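Local coordinates for nitrite oxidoreductase subunit A (Kuenenia stuttgartiensis, PDB 7B04), which belongs to the molybdopterin oxidoreductase family, resembles NarG, and holds a molybdenum atom, two molecules of MD1 and an iron/sulfur cluster, at residues T854-N859 and K898-F903; A860-N865 and K892-T897; Y873-N878 and T886-K891. One frame throughout, in Å; residues are numbered along the deposited sequence.

Interaction 1 of 3, residues T854-N859 and K898-F903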
loop_
_atom_site.group_PDB
_atom_site.type_symbol
_atom_site.label_atom_id
_atom_site.label_comp_id
_atom_site.label_asym_id
_atom_site.label_seq_id
_atom_site.Cartn_x
_atom_site.Cartn_y
_atom_site.Cartn_z
ATOM N N THR B 854 -27.439 7.018 -9.780
ATOM C CA THR B 854 -28.629 7.081 -8.943
ATOM C C THR B 854 -29.655 6.095 -9.475
ATOM O O THR B 854 -29.670 5.814 -10.678
ATOM C CB THR B 854 -29.214 8.499 -8.922
ATOM O OG1 THR B 854 -30.347 8.540 -8.047
ATOM C CG2 THR B 854 -29.644 8.923 -10.317
ATOM N N PRO B 855 -30.502 5.526 -8.608
ATOM C CA PRO B 855 -31.608 4.697 -9.109
ATOM C C PRO B 855 -32.773 5.499 -9.664
ATOM O O PRO B 855 -33.600 4.933 -10.393
ATOM C CB PRO B 855 -32.044 3.901 -7.863
ATOM C CG PRO B 855 -30.910 4.048 -6.883
ATOM C CD PRO B 855 -30.342 5.403 -7.152
ATOM N N TYR B 856 -32.873 6.782 -9.333
ATOM C CA TYR B 856 -33.970 7.666 -9.699
ATOM C C TYR B 856 -33.572 8.552 -10.883
ATOM O O TYR B 856 -32.541 8.332 -11.531
ATOM C CB TYR B 856 -34.429 8.458 -8.474
ATOM C CG TYR B 856 -34.658 7.565 -7.274
ATOM C CD1 TYR B 856 -33.692 7.437 -6.287
ATOM C CD2 TYR B 856 -35.827 6.818 -7.148
ATOM C CE1 TYR B 856 -33.890 6.613 -5.196
ATOM C CE2 TYR B 856 -36.032 5.989 -6.059
ATOM C CZ TYR B 856 -35.057 5.891 -5.086
ATOM O OH TYR B 856 -35.237 5.073 -3.994
ATOM N N LEU B 857 -34.414 9.544 -11.175
ATOM C CA LEU B 857 -34.196 10.432 -12.307
ATOM C C LEU B 857 -32.809 11.070 -12.240
ATOM O O LEU B 857 -32.447 11.653 -11.208
ATOM C CB LEU B 857 -35.256 11.534 -12.331
ATOM C CG LEU B 857 -35.265 12.426 -13.576
ATOM C CD1 LEU B 857 -35.817 11.665 -14.769
ATOM C CD2 LEU B 857 -36.046 13.712 -13.334
ATOM N N PRO B 858 -32.015 10.978 -13.305
ATOM C CA PRO B 858 -30.667 11.558 -13.282
ATOM C C PRO B 858 -30.704 13.069 -13.111
ATOM O O PRO B 858 -31.480 13.768 -13.769
ATOM C CB PRO B 858 -30.093 11.160 -14.646
ATOM C CG PRO B 858 -30.879 9.960 -15.054
ATOM C CD PRO B 858 -32.261 10.203 -14.532
ATOM N N ASN B 859 -29.860 13.568 -12.206
ATOM C CA ASN B 859 -29.631 15.001 -12.033
ATOM C C ASN B 859 -30.898 15.740 -11.610
ATOM O O ASN B 859 -31.100 16.903 -11.969
ATOM C CB ASN B 859 -29.041 15.625 -13.301
ATOM C CG ASN B 859 -28.209 16.851 -13.006
ATOM O OD1 ASN B 859 -28.087 17.265 -11.856
ATOM N ND2 ASN B 859 -27.627 17.439 -14.044
ATOM N N LYS B 898 -38.975 9.584 -5.636
ATOM C CA LYS B 898 -38.846 8.169 -5.306
ATOM C C LYS B 898 -39.572 7.284 -6.304
ATOM O O LYS B 898 -39.232 6.104 -6.432
ATOM C CB LYS B 898 -39.402 7.894 -3.908
ATOM C CG LYS B 898 -38.676 8.594 -2.785
ATOM C CD LYS B 898 -39.166 8.114 -1.429
ATOM C CE LYS B 898 -40.561 8.640 -1.126
ATOM N NZ LYS B 898 -41.017 8.248 0.237
ATOM N N LYS B 899 -40.557 7.830 -7.011
ATOM C CA LYS B 899 -41.304 7.106 -8.026
ATOM C C LYS B 899 -40.652 7.179 -9.400
ATOM O O LYS B 899 -41.148 6.546 -10.338
ATOM C CB LYS B 899 -42.739 7.640 -8.107
ATOM N N THR B 900 -39.564 7.936 -9.550
ATOM C CA THR B 900 -38.917 8.070 -10.848
ATOM C C THR B 900 -38.092 6.814 -11.131
ATOM O O THR B 900 -38.146 5.833 -10.383
ATOM C CB THR B 900 -38.066 9.337 -10.891
ATOM O OG1 THR B 900 -36.973 9.209 -9.977
ATOM C CG2 THR B 900 -38.898 10.544 -10.500
ATOM N N LYS B 901 -37.245 6.864 -12.161
ATOM C CA LYS B 901 -36.502 5.689 -12.612
ATOM C C LYS B 901 -35.332 6.058 -13.515
ATOM O O LYS B 901 -35.516 6.719 -14.544
ATOM C CB LYS B 901 -37.404 4.732 -13.418
ATOM C CG LYS B 901 -38.515 4.001 -12.673
ATOM C CD LYS B 901 -37.968 2.934 -11.749
ATOM C CE LYS B 901 -39.052 2.404 -10.823
ATOM N NZ LYS B 901 -39.350 3.359 -9.718
ATOM N N ASN B 902 -34.127 5.635 -13.142
ATOM C CA ASN B 902 -32.991 5.747 -14.044
ATOM C C ASN B 902 -33.090 4.655 -15.100
ATOM O O ASN B 902 -33.387 3.497 -14.787
ATOM C CB ASN B 902 -31.675 5.624 -13.275
ATOM C CG ASN B 902 -30.453 5.914 -14.139
ATOM O OD1 ASN B 902 -30.563 6.137 -15.345
ATOM N ND2 ASN B 902 -29.279 5.898 -13.519
ATOM N N PHE B 903 -32.866 5.024 -16.362
ATOM C CA PHE B 903 -33.002 4.033 -17.423
ATOM C C PHE B 903 -31.954 2.936 -17.287
ATOM O O PHE B 903 -32.267 1.753 -17.454
ATOM C CB PHE B 903 -32.941 4.702 -18.800
ATOM C CG PHE B 903 -31.604 5.298 -19.144
ATOM C CD1 PHE B 903 -31.242 6.547 -18.667
ATOM C CD2 PHE B 903 -30.725 4.624 -19.977
ATOM C CE1 PHE B 903 -30.019 7.103 -18.994
ATOM C CE2 PHE B 903 -29.502 5.176 -20.311
ATOM C CZ PHE B 903 -29.148 6.416 -19.816
#
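Asn902 grips the 854-859 loop twice, once with its backbone and once with its side-chain amide. Its ND2 donates to Thr854 O at 2.9 Å, approaching nearly along the C=O axis (C=O...N 163°), and the carbonyl oxygen lies close to the amide plane. The backbone N of Asn902 donates to the next carbonyl, Pro855 O, also at 2.9 Å, this time from well above the carbonyl plane. Asn902 CG stands anti to the backbone N (chi1 -173°), which sends the amide toward the 854-859 loop, and Asn902 CB sits 3.3 Å from both Thr854 O and Tyr856 O. Asn902 OD1 lies 3.8 Å from Pro858 CG.

A third bond runs the other way: Leu857 N donates to Thr900 OG1 at 2.8 Å. That hydroxyl lies between the backbone N and the carbonyl carbon of its own residue (chi1 66°), and it is also hydrogen-bonded to Thr897 O, so it links the loop to the carbonyl of Thr897 in helix 894-897. The Tyr856 and Thr900 side chains cross at about a right angle. The Tyr856 ring meets the other segment with its edge, CE2 lying 3.2 Å from Lys898 O, and one ring face has Pro855 CB over it, offset toward the rim.

Further out, Thr854 OG1 is hydrogen-bonded to Glu849, and Pro855 packs on Trp905 of helix 903-906. Lys901 turns its side chain back over its own segment, NZ donating to Thr900 O at 2.8 Å. Asn902 OD1, meanwhile, accepts from Leu904 N. This is the classic asparagine N-cap: one amide closes the start of helix 903-906 with its oxygen and ties that helix end to the 854-859 loop with its nitrogen.

Interaction 2 of 3, residues A860-N865 and K892-T897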
loop_
_atom_site.group_PDB
_atom_site.type_symbol
_atom_site.label_atom_id
_atom_site.label_comp_id
_atom_site.label_asym_id
_atom_site.label_seq_id
_atom_site.Cartn_x
_atom_site.Cartn_y
_atom_site.Cartn_z
ATOM N N ALA B 860 -31.758 15.081 -10.841
ATOM C CA ALA B 860 -32.978 15.718 -10.368
ATOM C C ALA B 860 -32.696 16.538 -9.118
ATOM O O ALA B 860 -31.894 16.145 -8.266
ATOM C CB ALA B 860 -34.053 14.670 -10.081
ATOM N N ILE B 861 -33.365 17.683 -9.007
ATOM C CA ILE B 861 -33.223 18.560 -7.851
ATOM C C ILE B 861 -34.328 18.214 -6.863
ATOM O O ILE B 861 -35.509 18.452 -7.129
ATOM C CB ILE B 861 -33.282 20.039 -8.252
ATOM C CG1 ILE B 861 -32.209 20.351 -9.295
ATOM C CG2 ILE B 861 -33.116 20.926 -7.025
ATOM C CD1 ILE B 861 -32.346 21.718 -9.925
ATOM N N VAL B 862 -33.946 17.656 -5.717
ATOM C CA VAL B 862 -34.901 17.222 -4.705
ATOM C C VAL B 862 -35.147 18.410 -3.781
ATOM O O VAL B 862 -34.387 18.653 -2.841
ATOM C CB VAL B 862 -34.401 15.992 -3.944
ATOM C CG1 VAL B 862 -35.310 15.687 -2.765
ATOM C CG2 VAL B 862 -34.323 14.793 -4.877
ATOM N N SER B 863 -36.219 19.152 -4.052
ATOM C CA SER B 863 -36.624 20.282 -3.225
ATOM C C SER B 863 -37.984 20.775 -3.695
ATOM O O SER B 863 -38.387 20.545 -4.839
ATOM C CB SER B 863 -35.602 21.425 -3.278
ATOM O OG SER B 863 -36.012 22.514 -2.469
ATOM N N THR B 864 -38.695 21.443 -2.784
ATOM C CA THR B 864 -39.922 22.163 -3.109
ATOM C C THR B 864 -39.782 23.655 -2.850
ATOM O O THR B 864 -40.782 24.382 -2.913
ATOM C CB THR B 864 -41.113 21.615 -2.316
ATOM O OG1 THR B 864 -40.878 21.784 -0.913
ATOM C CG2 THR B 864 -41.324 20.148 -2.615
ATOM N N ASN B 865 -38.579 24.120 -2.544
ATOM C CA ASN B 865 -38.334 25.523 -2.250
ATOM C C ASN B 865 -38.777 26.390 -3.421
ATOM O O ASN B 865 -38.266 26.217 -4.538
ATOM C CB ASN B 865 -36.849 25.737 -1.961
ATOM C CG ASN B 865 -36.552 27.106 -1.379
ATOM O OD1 ASN B 865 -37.451 27.922 -1.181
ATOM N ND2 ASN B 865 -35.279 27.364 -1.099
ATOM N N LYS B 892 -37.943 18.878 -8.215
ATOM C CA LYS B 892 -38.921 17.832 -7.954
ATOM C C LYS B 892 -38.884 17.492 -6.472
ATOM O O LYS B 892 -37.815 17.497 -5.860
ATOM C CB LYS B 892 -38.640 16.589 -8.807
ATOM C CG LYS B 892 -39.797 15.606 -8.883
ATOM C CD LYS B 892 -39.474 14.451 -9.822
ATOM C CE LYS B 892 -39.458 14.901 -11.275
ATOM N NZ LYS B 892 -40.822 15.225 -11.777
ATOM N N SER B 893 -40.048 17.196 -5.901
ATOM C CA SER B 893 -40.101 16.860 -4.485
ATOM C C SER B 893 -39.542 15.464 -4.244
ATOM O O SER B 893 -39.469 14.631 -5.150
ATOM C CB SER B 893 -41.538 16.938 -3.964
ATOM O OG SER B 893 -42.307 15.839 -4.423
ATOM N N TRP B 894 -39.143 15.214 -2.992
ATOM C CA TRP B 894 -38.548 13.918 -2.671
ATOM C C TRP B 894 -39.556 12.791 -2.845
ATOM O O TRP B 894 -39.205 11.699 -3.302
ATOM C CB TRP B 894 -37.973 13.903 -1.257
ATOM C CG TRP B 894 -37.604 12.506 -0.825
ATOM C CD1 TRP B 894 -38.093 11.829 0.252
ATOM C CD2 TRP B 894 -36.676 11.612 -1.472
ATOM N NE1 TRP B 894 -37.529 10.580 0.324
ATOM C CE2 TRP B 894 -36.656 10.421 -0.721
ATOM C CE3 TRP B 894 -35.861 11.705 -2.606
ATOM C CZ2 TRP B 894 -35.852 9.332 -1.062
ATOM C CZ3 TRP B 894 -35.066 10.616 -2.945
ATOM C CH2 TRP B 894 -35.069 9.448 -2.177
ATOM N N GLU B 895 -40.816 13.043 -2.496
ATOM C CA GLU B 895 -41.842 12.011 -2.620
ATOM C C GLU B 895 -42.095 11.677 -4.083
ATOM O O GLU B 895 -42.295 10.512 -4.440
ATOM C CB GLU B 895 -43.127 12.489 -1.939
ATOM C CG GLU B 895 -44.352 11.596 -2.108
ATOM C CD GLU B 895 -44.084 10.149 -1.761
ATOM O OE1 GLU B 895 -43.670 9.885 -0.612
ATOM O OE2 GLU B 895 -44.296 9.277 -2.630
ATOM N N GLU B 896 -42.053 12.691 -4.950
ATOM C CA GLU B 896 -42.214 12.462 -6.386
ATOM C C GLU B 896 -40.975 11.807 -6.989
ATOM O O GLU B 896 -41.083 11.022 -7.938
ATOM C CB GLU B 896 -42.534 13.772 -7.101
ATOM N N THR B 897 -39.785 12.133 -6.471
ATOM C CA THR B 897 -38.559 11.563 -7.027
ATOM C C THR B 897 -38.465 10.063 -6.776
ATOM O O THR B 897 -37.902 9.336 -7.604
ATOM C CB THR B 897 -37.325 12.261 -6.469
ATOM O OG1 THR B 897 -37.525 12.544 -5.086
ATOM C CG2 THR B 897 -37.065 13.566 -7.213
#
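Val862 lies against helix 894-897 with both methyls, CG1 on Trp894 and CG2 chiefly on Thr897. Val862 CG1 stands anti to the backbone N (chi1 172°) and meets Trp894 CB at 3.5 Å; the two side chains lie side by side and point the same way, so the valine touches the base of the tryptophan and reaches the indole obliquely at Trp894 CE3, 4.0 Å from Val862 CG1. The second branch, Val862 CG2, faces Thr897 CG2 at 3.8 Å, and here the side chains cross obliquely. Beyond this contact, the tryptophan packs on Ser496 and Met500 of helix 494-501.

The backbones are joined as parallel strands, with Val862 bridged to Lys892. Lys892 N donates to Ile861 O at 2.7 Å and Lys892 O accepts from Ser863 N at 2.9 Å, so the lysine straddles Val862, the usual parallel pattern. Strand 860-862 is the middle one of a three-stranded mixed sheet, between 847-848 on its antiparallel side and 890-892. The latter strand passes straight into the helix through Ser893, the N-cap residue, whose OG accepts from Glu896 N at 3.2 Å.

Val862 and Lys892 start out on the same face of the sheet, but the lysine chain then turns from the valine. It is bent at chi3 (-71°) and again at chi4 (-70°), and NZ forms a salt bridge with Glu877. Past the strand, Thr864 CG2 touches Ser893 CB at 3.5 Å. Ser863, the residue before Thr864, accepts from Asn865 N with its OG in an ST turn, while Thr864 N is hydrogen-bonded to Asp491.

Interaction 3 of 3, residues Y873-N878 and T886-K891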
loop_
_atom_site.group_PDB
_atom_site.type_symbol
_atom_site.label_atom_id
_atom_site.label_comp_id
_atom_site.label_asym_id
_atom_site.label_seq_id
_atom_site.Cartn_x
_atom_site.Cartn_y
_atom_site.Cartn_z
ATOM N N TYR B 873 -34.125 23.684 -19.494
ATOM C CA TYR B 873 -33.642 23.803 -20.897
ATOM C C TYR B 873 -34.532 23.004 -21.841
ATOM O O TYR B 873 -34.069 22.609 -22.882
ATOM C CB TYR B 873 -32.170 23.435 -21.050
ATOM C CG TYR B 873 -31.240 24.232 -20.181
ATOM C CD1 TYR B 873 -30.645 25.380 -20.651
ATOM C CD2 TYR B 873 -30.971 23.850 -18.887
ATOM C CE1 TYR B 873 -29.799 26.126 -19.861
ATOM C CE2 TYR B 873 -30.133 24.588 -18.080
ATOM C CZ TYR B 873 -29.543 25.726 -18.572
ATOM O OH TYR B 873 -28.708 26.461 -17.799
ATOM N N GLY B 874 -35.793 22.812 -21.482
ATOM C CA GLY B 874 -36.723 22.053 -22.325
ATOM C C GLY B 874 -36.183 20.678 -22.615
ATOM O O GLY B 874 -36.297 20.243 -23.754
ATOM N N ILE B 875 -35.613 20.014 -21.617
ATOM C CA ILE B 875 -35.066 18.689 -21.891
ATOM C C ILE B 875 -35.976 17.661 -21.228
ATOM O O ILE B 875 -36.223 17.762 -20.017
ATOM C CB ILE B 875 -33.621 18.562 -21.387
ATOM C CG1 ILE B 875 -32.690 19.415 -22.251
ATOM C CG2 ILE B 875 -33.176 17.110 -21.385
ATOM C CD1 ILE B 875 -31.299 19.550 -21.696
ATOM N N PRO B 876 -36.496 16.685 -21.966
ATOM C CA PRO B 876 -37.450 15.744 -21.375
ATOM C C PRO B 876 -36.787 14.823 -20.367
ATOM O O PRO B 876 -35.569 14.636 -20.349
ATOM C CB PRO B 876 -37.962 14.956 -22.585
ATOM C CG PRO B 876 -36.827 15.000 -23.552
ATOM C CD PRO B 876 -36.184 16.352 -23.367
ATOM N N GLU B 877 -37.625 14.245 -19.507
ATOM C CA GLU B 877 -37.126 13.330 -18.492
ATOM C C GLU B 877 -36.740 11.982 -19.087
ATOM O O GLU B 877 -36.141 11.161 -18.383
ATOM C CB GLU B 877 -38.168 13.163 -17.383
ATOM C CG GLU B 877 -38.460 14.460 -16.631
ATOM C CD GLU B 877 -39.461 14.289 -15.501
ATOM O OE1 GLU B 877 -39.992 13.171 -15.333
ATOM O OE2 GLU B 877 -39.717 15.277 -14.779
ATOM N N ASN B 878 -37.069 11.738 -20.358
ATOM C CA ASN B 878 -36.631 10.537 -21.058
ATOM C C ASN B 878 -35.187 10.621 -21.529
ATOM O O ASN B 878 -34.643 9.599 -21.962
ATOM C CB ASN B 878 -37.505 10.270 -22.288
ATOM C CG ASN B 878 -38.985 10.360 -21.996
ATOM O OD1 ASN B 878 -39.423 10.152 -20.866
ATOM N ND2 ASN B 878 -39.768 10.667 -23.024
ATOM N N THR B 886 -26.638 16.021 -18.257
ATOM C CA THR B 886 -25.719 16.900 -17.545
ATOM C C THR B 886 -26.373 18.224 -17.165
ATOM O O THR B 886 -26.058 18.792 -16.112
ATOM C CB THR B 886 -24.479 17.150 -18.406
ATOM O OG1 THR B 886 -23.854 15.899 -18.724
ATOM C CG2 THR B 886 -23.491 18.032 -17.678
ATOM N N VAL B 887 -27.292 18.723 -17.991
ATOM C CA VAL B 887 -27.829 20.066 -17.832
ATOM C C VAL B 887 -29.323 20.070 -17.523
ATOM O O VAL B 887 -29.931 21.140 -17.469
ATOM C CB VAL B 887 -27.526 20.936 -19.068
ATOM C CG1 VAL B 887 -26.028 21.163 -19.201
ATOM C CG2 VAL B 887 -28.077 20.285 -20.322
ATOM N N ARG B 888 -29.933 18.906 -17.314
ATOM C CA ARG B 888 -31.355 18.864 -16.970
ATOM C C ARG B 888 -31.521 19.283 -15.514
ATOM O O ARG B 888 -31.328 18.481 -14.597
ATOM C CB ARG B 888 -31.944 17.478 -17.211
ATOM C CG ARG B 888 -33.467 17.481 -17.152
ATOM C CD ARG B 888 -34.073 16.108 -16.905
ATOM N NE ARG B 888 -33.757 15.136 -17.945
ATOM C CZ ARG B 888 -33.192 13.956 -17.713
ATOM N NH1 ARG B 888 -32.877 13.600 -16.474
ATOM N NH2 ARG B 888 -32.945 13.129 -18.717
ATOM N N ASN B 889 -31.881 20.550 -15.299
ATOM C CA ASN B 889 -32.080 21.099 -13.957
ATOM C C ASN B 889 -33.579 21.182 -13.680
ATOM O O ASN B 889 -34.217 22.220 -13.851
ATOM C CB ASN B 889 -31.405 22.462 -13.837
ATOM C CG ASN B 889 -29.902 22.385 -14.009
ATOM O OD1 ASN B 889 -29.246 21.505 -13.455
ATOM N ND2 ASN B 889 -29.347 23.308 -14.788
ATOM N N ILE B 890 -34.144 20.061 -13.242
ATOM C CA ILE B 890 -35.571 19.955 -12.953
ATOM C C ILE B 890 -35.761 19.831 -11.447
ATOM O O ILE B 890 -35.209 18.921 -10.815
ATOM C CB ILE B 890 -36.217 18.772 -13.690
ATOM C CG1 ILE B 890 -36.375 19.103 -15.174
ATOM C CG2 ILE B 890 -37.564 18.431 -13.075
ATOM C CD1 ILE B 890 -36.986 17.990 -15.987
ATOM N N LYS B 891 -36.540 20.745 -10.876
ATOM C CA LYS B 891 -36.891 20.669 -9.467
ATOM C C LYS B 891 -38.037 19.682 -9.273
ATOM O O LYS B 891 -38.982 19.642 -10.066
ATOM C CB LYS B 891 -37.284 22.051 -8.941
ATOM C CG LYS B 891 -37.626 22.097 -7.464
ATOM C CD LYS B 891 -37.761 23.531 -6.971
ATOM C CE LYS B 891 -39.017 24.193 -7.521
ATOM N NZ LYS B 891 -39.203 25.571 -6.984
#
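Ile875 and Arg888 bring the two backbones nearest to each other, with 6.2 Å between their CA atoms, and the touching parts run 79° apart. Segment 873-878 is loop throughout. Tyr873 and Gly874 both have positive phi, turning the chain just before Ile875; in the other segment, the weakly bonded helix 882-887 leads into an extended run that becomes strand 890-892.

Arg888 makes the polar contact. Its CG is anti to the backbone N (chi1 -168°) and the chain bends at chi3 (-61°), which brings Arg888 NE to 3.1 Å from Pro876 O in a weak, bent hydrogen bond. Glu877 CA lies over one face of the guanidinium, offset toward the rim, and Arg888 NH2 has a further weak bond to Ala879 O. The Ile875 side chain passes slantwise across that of Arg888, Ile875 CG2 lying 4.0 Å from Arg888 NE.

In topology, all of this belongs to the crossover connection between parallel strands 860-862 and 890-892, in which a long loop and the short helix 882-887 carry the chain from one strand to its neighbour.

Within that connection, Ile875 CD1 meets Val887 CG2 at 3.6 Å, the two side chains crossing at about a right angle. Glu877 and Ile890 also cross at about a right angle, Glu877 CG to Ile890 CD1 at 3.9 Å, and the glutamate chain is extended beyond CG, with Glu877 OE2 4.0 Å from Ile890 CD1. Tyr873 lies beside Asn889, the two side chains pointing the same way: Asn889 ND2 sits at the ring edge, in the ring plane, 3.6 Å from Tyr873 CE2, with the amide turned 61° against the ring. Asn889 OD1 is hydrogen-bonded to Arg848, and Phe636 meets the tyrosine edge-to-face.

How the interactions relate
Along the chain the contacts are nested: interaction 3 lies inside the loop closed by interaction 2, which lies inside that closed by interaction 1. Their centres are 11 to 13 Å apart. Interactions 2 and 3 share a sheet; Ile861 N and Ile890 O, 2.9 Å apart, continue the strand pairing, and Lys891 NZ reaches Asn865 O at 2.7 Å. Interaction 1 meets interaction 2 where Tyr856 CD2 lies 3.3 Å from Thr897 O, and interaction 3 where Pro858 O approaches Arg888 NH1 at 3.0 Å. In interaction 1 the side chain of Thr854 is about 11 Å from a bound MD1.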